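Local coordinates for protein transcriptional regulator, AraC family (Pseudomonas putida, PDB 3GRA) that probably acts as a DNA-binding transcription factor, this chain being its DJ-1/PfpI-like domain without the AraC-type helix-turn-helix part, at residues 111-116 / 134-139; 120-126 / 141-147. One frame throughout, in Å; residues are numbered along the deposited sequence.

Contact 1 (111-116 / 134-139)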
loop_
_atom_site.group_PDB
_atom_site.type_symbol
_atom_site.label_atom_id
_atom_site.label_comp_id
_atom_site.label_asym_id
_atom_site.label_seq_id
_atom_site.Cartn_x
_atom_site.Cartn_y
_atom_site.Cartn_z
ATOM N N ALA A 111 4.423 -15.129 -7.452
ATOM C CA ALA A 111 4.294 -16.260 -8.340
ATOM C C ALA A 111 5.523 -17.141 -8.217
ATOM O O ALA A 111 5.465 -18.345 -8.474
ATOM C CB ALA A 111 4.105 -15.798 -9.775
ATOM N N TRP A 112 6.648 -16.561 -7.827
ATOM C CA TRP A 112 7.850 -17.388 -7.654
ATOM C C TRP A 112 7.529 -18.496 -6.626
ATOM O O TRP A 112 7.864 -19.663 -6.828
ATOM C CB TRP A 112 9.025 -16.545 -7.145
ATOM C CG TRP A 112 10.314 -17.321 -7.065
ATOM C CD1 TRP A 112 11.176 -17.596 -8.090
ATOM C CD2 TRP A 112 10.869 -17.943 -5.898
ATOM N NE1 TRP A 112 12.233 -18.351 -7.631
ATOM C CE2 TRP A 112 12.070 -18.576 -6.290
ATOM C CE3 TRP A 112 10.466 -18.028 -4.559
ATOM C CZ2 TRP A 112 12.876 -19.278 -5.387
ATOM C CZ3 TRP A 112 11.268 -18.727 -3.664
ATOM C CH2 TRP A 112 12.460 -19.342 -4.084
ATOM N N PHE A 113 6.844 -18.119 -5.549
ATOM C CA PHE A 113 6.476 -19.041 -4.470
ATOM C C PHE A 113 5.451 -20.070 -4.910
ATOM O O PHE A 113 5.527 -21.237 -4.543
ATOM C CB PHE A 113 5.962 -18.234 -3.279
ATOM C CG PHE A 113 7.024 -17.375 -2.635
ATOM C CD1 PHE A 113 7.951 -17.928 -1.756
ATOM C CD2 PHE A 113 7.100 -16.011 -2.909
ATOM C CE1 PHE A 113 8.927 -17.133 -1.158
ATOM C CE2 PHE A 113 8.077 -15.219 -2.314
ATOM C CZ PHE A 113 8.989 -15.781 -1.437
ATOM N N LEU A 114 4.474 -19.637 -5.694
ATOM C CA LEU A 114 3.472 -20.559 -6.216
ATOM C C LEU A 114 4.207 -21.509 -7.162
ATOM O O LEU A 114 3.850 -22.675 -7.291
ATOM C CB LEU A 114 2.401 -19.789 -6.985
ATOM C CG LEU A 114 1.304 -19.091 -6.171
ATOM C CD1 LEU A 114 1.893 -18.377 -4.966
ATOM C CD2 LEU A 114 0.558 -18.116 -7.087
ATOM N N GLY A 115 5.240 -20.994 -7.818
ATOM C CA GLY A 115 6.016 -21.809 -8.737
ATOM C C GLY A 115 6.764 -22.925 -8.023
ATOM O O GLY A 115 6.666 -24.093 -8.403
ATOM N N ARG A 116 7.504 -22.557 -6.980
ATOM C CA ARG A 116 8.274 -23.516 -6.198
ATOM C C ARG A 116 7.364 -24.551 -5.541
ATOM O O ARG A 116 7.747 -25.711 -5.368
ATOM C CB ARG A 116 9.078 -22.789 -5.118
ATOM C CG ARG A 116 10.042 -23.681 -4.339
ATOM C CD ARG A 116 10.699 -22.891 -3.220
ATOM N NE ARG A 116 9.704 -22.463 -2.244
ATOM C CZ ARG A 116 9.918 -21.587 -1.270
ATOM N NH1 ARG A 116 11.104 -21.022 -1.122
ATOM N NH2 ARG A 116 8.931 -21.280 -0.441
ATOM N N SER A 134 14.696 -17.439 -12.337
ATOM C CA SER A 134 14.605 -18.444 -11.282
ATOM C C SER A 134 13.311 -19.248 -11.346
ATOM O O SER A 134 13.326 -20.459 -11.144
ATOM C CB SER A 134 14.704 -17.782 -9.909
ATOM O OG SER A 134 15.865 -16.982 -9.820
ATOM N N LEU A 135 12.198 -18.563 -11.618
ATOM C CA LEU A 135 10.883 -19.207 -11.711
ATOM C C LEU A 135 10.833 -20.260 -12.811
ATOM O O LEU A 135 10.202 -21.303 -12.652
ATOM C CB LEU A 135 9.792 -18.163 -11.963
ATOM C CG LEU A 135 8.381 -18.704 -12.239
ATOM C CD1 LEU A 135 7.967 -19.660 -11.121
ATOM C CD2 LEU A 135 7.394 -17.551 -12.347
ATOM N N SER A 136 11.488 -19.972 -13.933
ATOM C CA SER A 136 11.525 -20.892 -15.064
ATOM C C SER A 136 12.442 -22.068 -14.745
ATOM O O SER A 136 12.164 -23.204 -15.120
ATOM C CB SER A 136 12.036 -20.172 -16.315
ATOM O OG SER A 136 11.184 -19.109 -16.694
ATOM N N GLU A 137 13.535 -21.781 -14.044
ATOM C CA GLU A 137 14.506 -22.804 -13.660
ATOM C C GLU A 137 13.925 -23.788 -12.654
ATOM O O GLU A 137 14.194 -24.986 -12.726
ATOM C CB GLU A 137 15.760 -22.146 -13.072
ATOM C CG GLU A 137 16.763 -21.662 -14.116
ATOM C CD GLU A 137 17.770 -20.672 -13.557
ATOM O OE1 GLU A 137 18.234 -20.865 -12.412
ATOM O OE2 GLU A 137 18.105 -19.703 -14.266
ATOM N N ARG A 138 13.120 -23.277 -11.726
ATOM C CA ARG A 138 12.503 -24.108 -10.698
ATOM C C ARG A 138 11.158 -24.689 -11.105
ATOM O O ARG A 138 10.709 -25.678 -10.524
ATOM C CB ARG A 138 12.321 -23.300 -9.412
ATOM C CG ARG A 138 13.613 -22.926 -8.710
ATOM C CD ARG A 138 13.340 -21.907 -7.617
ATOM N NE ARG A 138 14.490 -21.702 -6.738
ATOM C CZ ARG A 138 14.893 -22.571 -5.815
ATOM N NH1 ARG A 138 14.244 -23.715 -5.644
ATOM N NH2 ARG A 138 15.942 -22.289 -5.059
ATOM N N SER A 139 10.507 -24.084 -12.095
ATOM C CA SER A 139 9.199 -24.572 -12.518
ATOM C C SER A 139 9.026 -24.582 -14.035
ATOM O O SER A 139 8.271 -23.781 -14.589
ATOM C CB SER A 139 8.106 -23.716 -11.875
ATOM O OG SER A 139 6.880 -24.406 -11.842
HETATM O O HOH W 1 4.874 -25.034 -10.301
#
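Trp-112 reaches across from one helix to the next, and its indole lies along three residues of the second helix. Near the plane of the ring, Trp-112 NE1, buried and without a hydrogen-bond partner in the model, approaches Ser-134 CB (3.4 Å) and its CD1 approaches the backbone N of Leu-135 (3.8 Å). Farther along, Trp-112 CZ2 comes within 3.2 Å of Arg-138 NE, and Trp-112 CH2 sits over a face of the Arg-138 guanidinium. The two helical segments run almost parallel, at 9° with axes 9.2 Å apart, and belong to the DJ-1/PfpI domain, where helix 110-117 directly follows the central-sheet strand 103-107. Leu-135 fills the gap between the two helices: its CD1 is 3.8 Å from Gly-115 CA, a position where even a CB would clash. At the C-terminal end, a bridging water joins Gly-115 O (2.8 Å) and Ser-139 OG (2.6 Å); that hydroxyl also hydrogen-bonds Thr-142. Arg-116 forms a salt bridge with the magnesium-site residue Asp-91 and a hydrogen bond to Lys-86 O.

Contact 2 (120-126 / 141-147)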
loop_
_atom_site.group_PDB
_atom_site.type_symbol
_atom_site.label_atom_id
_atom_site.label_comp_id
_atom_site.label_asym_id
_atom_site.label_seq_id
_atom_site.Cartn_x
_atom_site.Cartn_y
_atom_site.Cartn_z
ATOM N N LEU A 120 1.665 -24.057 -10.133
ATOM C CA LEU A 120 1.530 -23.336 -11.396
ATOM C C LEU A 120 1.924 -24.253 -12.552
ATOM O O LEU A 120 2.247 -23.794 -13.650
ATOM C CB LEU A 120 2.419 -22.084 -11.410
ATOM C CG LEU A 120 2.015 -20.892 -10.541
ATOM C CD1 LEU A 120 3.062 -19.799 -10.669
ATOM C CD2 LEU A 120 0.648 -20.371 -10.963
ATOM N N ASP A 121 1.900 -25.554 -12.293
ATOM C CA ASP A 121 2.243 -26.531 -13.309
ATOM C C ASP A 121 1.208 -26.520 -14.403
ATOM O O ASP A 121 0.054 -26.881 -14.181
ATOM C CB ASP A 121 2.332 -27.926 -12.703
ATOM C CG ASP A 121 3.653 -28.173 -12.018
ATOM O OD1 ASP A 121 4.455 -27.223 -11.906
ATOM O OD2 ASP A 121 3.885 -29.325 -11.594
ATOM N N ASP A 122 1.639 -26.094 -15.585
ATOM C CA ASP A 122 0.788 -26.014 -16.759
ATOM C C ASP A 122 -0.183 -24.855 -16.616
ATOM O O ASP A 122 -1.369 -24.948 -16.963
ATOM C CB ASP A 122 0.042 -27.332 -16.956
ATOM C CG ASP A 122 -0.539 -27.466 -18.345
ATOM O OD1 ASP A 122 0.199 -27.218 -19.327
ATOM O OD2 ASP A 122 -1.727 -27.828 -18.460
ATOM N N TYR A 123 0.342 -23.752 -16.099
ATOM C CA TYR A 123 -0.434 -22.531 -15.894
ATOM C C TYR A 123 0.396 -21.350 -16.368
ATOM O O TYR A 123 1.630 -21.427 -16.456
ATOM C CB TYR A 123 -0.730 -22.327 -14.410
ATOM C CG TYR A 123 -1.968 -23.009 -13.858
ATOM C CD1 TYR A 123 -3.223 -22.402 -13.955
ATOM C CD2 TYR A 123 -1.867 -24.206 -13.136
ATOM C CE1 TYR A 123 -4.342 -22.952 -13.340
ATOM C CE2 TYR A 123 -2.972 -24.766 -12.515
ATOM C CZ TYR A 123 -4.212 -24.135 -12.611
ATOM O OH TYR A 123 -5.307 -24.649 -11.937
ATOM N N GLY A 124 -0.280 -20.253 -16.674
ATOM C CA GLY A 124 0.435 -19.064 -17.081
ATOM C C GLY A 124 0.510 -18.222 -15.826
ATOM O O GLY A 124 -0.205 -18.495 -14.868
ATOM N N CYS A 125 1.380 -17.220 -15.813
ATOM C CA CYS A 125 1.491 -16.336 -14.665
ATOM C C CYS A 125 2.308 -15.114 -15.038
ATOM O O CYS A 125 2.977 -15.083 -16.073
ATOM C CB CYS A 125 2.165 -17.043 -13.475
ATOM S SG CYS A 125 3.988 -17.229 -13.601
ATOM N N SER A 126 2.244 -14.113 -14.170
ATOM C CA SER A 126 2.981 -12.870 -14.332
ATOM C C SER A 126 3.903 -12.752 -13.131
ATOM O O SER A 126 3.516 -13.048 -11.998
ATOM C CB SER A 126 2.031 -11.663 -14.365
ATOM O OG SER A 126 1.401 -11.551 -15.624
ATOM N N GLN A 141 7.306 -26.281 -16.002
ATOM C CA GLN A 141 5.932 -26.409 -16.490
ATOM C C GLN A 141 5.101 -25.130 -16.375
ATOM O O GLN A 141 3.920 -25.121 -16.723
ATOM C CB GLN A 141 5.200 -27.543 -15.759
ATOM C CG GLN A 141 5.634 -28.938 -16.163
ATOM C CD GLN A 141 4.783 -30.018 -15.517
ATOM O OE1 GLN A 141 3.566 -30.083 -15.725
ATOM N NE2 GLN A 141 5.419 -30.872 -14.724
ATOM N N THR A 142 5.712 -24.058 -15.886
ATOM C CA THR A 142 5.012 -22.786 -15.735
ATOM C C THR A 142 5.394 -21.825 -16.851
ATOM O O THR A 142 6.574 -21.601 -17.113
ATOM C CB THR A 142 5.342 -22.113 -14.388
ATOM O OG1 THR A 142 4.945 -22.969 -13.312
ATOM C CG2 THR A 142 4.611 -20.791 -14.265
ATOM N N ARG A 143 4.389 -21.257 -17.499
ATOM C CA ARG A 143 4.608 -20.310 -18.582
ATOM C C ARG A 143 4.643 -18.891 -18.036
ATOM O O ARG A 143 3.906 -18.545 -17.113
ATOM C CB ARG A 143 3.493 -20.447 -19.623
ATOM C CG ARG A 143 3.323 -21.873 -20.104
ATOM C CD ARG A 143 2.108 -22.028 -20.974
ATOM N NE ARG A 143 0.864 -21.922 -20.217
ATOM C CZ ARG A 143 0.195 -22.955 -19.719
ATOM N NH1 ARG A 143 0.651 -24.194 -19.890
ATOM N NH2 ARG A 143 -0.949 -22.752 -19.076
ATOM N N ILE A 144 5.524 -18.078 -18.600
ATOM C CA ILE A 144 5.656 -16.699 -18.185
ATOM C C ILE A 144 4.899 -15.855 -19.190
ATOM O O ILE A 144 5.246 -15.825 -20.378
ATOM C CB ILE A 144 7.133 -16.241 -18.182
ATOM C CG1 ILE A 144 7.992 -17.221 -17.376
ATOM C CG2 ILE A 144 7.236 -14.854 -17.577
ATOM C CD1 ILE A 144 7.586 -17.342 -15.946
ATOM N N THR A 145 3.858 -15.178 -18.719
ATOM C CA THR A 145 3.058 -14.322 -19.585
ATOM C C THR A 145 3.808 -13.025 -19.853
ATOM O O THR A 145 4.365 -12.432 -18.939
ATOM C CB THR A 145 1.738 -13.930 -18.924
ATOM O OG1 THR A 145 1.086 -15.101 -18.420
ATOM C CG2 THR A 145 0.828 -13.218 -19.937
ATOM N N PRO A 146 3.842 -12.573 -21.113
ATOM C CA PRO A 146 4.545 -11.317 -21.392
ATOM C C PRO A 146 3.647 -10.105 -21.113
ATOM O O PRO A 146 3.458 -9.259 -21.981
ATOM C CB PRO A 146 4.917 -11.446 -22.871
ATOM C CG PRO A 146 3.828 -12.289 -23.423
ATOM C CD PRO A 146 3.545 -13.312 -22.355
ATOM N N ALA A 147 3.101 -10.027 -19.902
ATOM C CA ALA A 147 2.205 -8.930 -19.493
ATOM C C ALA A 147 2.202 -8.793 -17.962
ATOM O O ALA A 147 2.498 -9.748 -17.243
ATOM C CB ALA A 147 0.773 -9.195 -20.001
#
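Gln-141 opens the pairing with its carbonyl, since Asp-122 N donates a 2.7 Å hydrogen bond to Gln-141 O just within the type II turn formed by Leu-120 to Tyr-123. At Thr-142 the side chain points to the same side as those of Tyr-123 and Cys-125; its OG1 lies 2.8 Å from Leu-120 O and hydrogen-bonds Ser-139, while CG2 touches Cys-125 SG at 3.7 Å. Arg-143 makes two main-chain links to 120-126: its N donates to Tyr-123 O (3.0 Å), and its O accepts a weak bond from Cys-125 N (3.1 Å). The Arg-143 side chain folds back over the turn, where its NH1 forms a salt bridge with Asp-122 OD1 (3.1 Å) and its NH2 a weak bond to Asp-122 O (3.1 Å). Ile-144 CD1 packs 4.3 Å from Cys-125 SG, and the Ile-144 side chain also meets helix 132-138 at Arg-132, Leu-135 and Ser-136. Thr-145 N then donates a 2.8 Å hydrogen bond to Cys-125 O. Ending the inverse gamma turn centred on Pro-146, Ala-147 O accepts a 2.7 Å hydrogen bond from Ser-126 OG. Strands 123-125 and 142-144, short and loosely bonded, form a small parallel pair joined through helix 132-138 as a beta-alpha-beta unit.

In the fold
From the N terminus, the chain passes through most of the main sheet before entering helix 110-117, the first half of contact 1. It then runs through 120-126, the first half of contact 2. Helix 132-138 brings the chain back beside helix 110-117, closing the loop of contact 1, and 141-147 closes that of contact 2 soon afterwards. The segments alternate, so the two loops cross instead of nesting. Their centres lie about 9 Å apart, and Leu-135 CD2 joins them, 3.6 Å from both Cys-125 SG and Ile-144 CD1. Together they tie the helix after strand 103-107 to the small two-stranded sheet, and the chain continues into strands 149-152 and 155-158 of the main sheet.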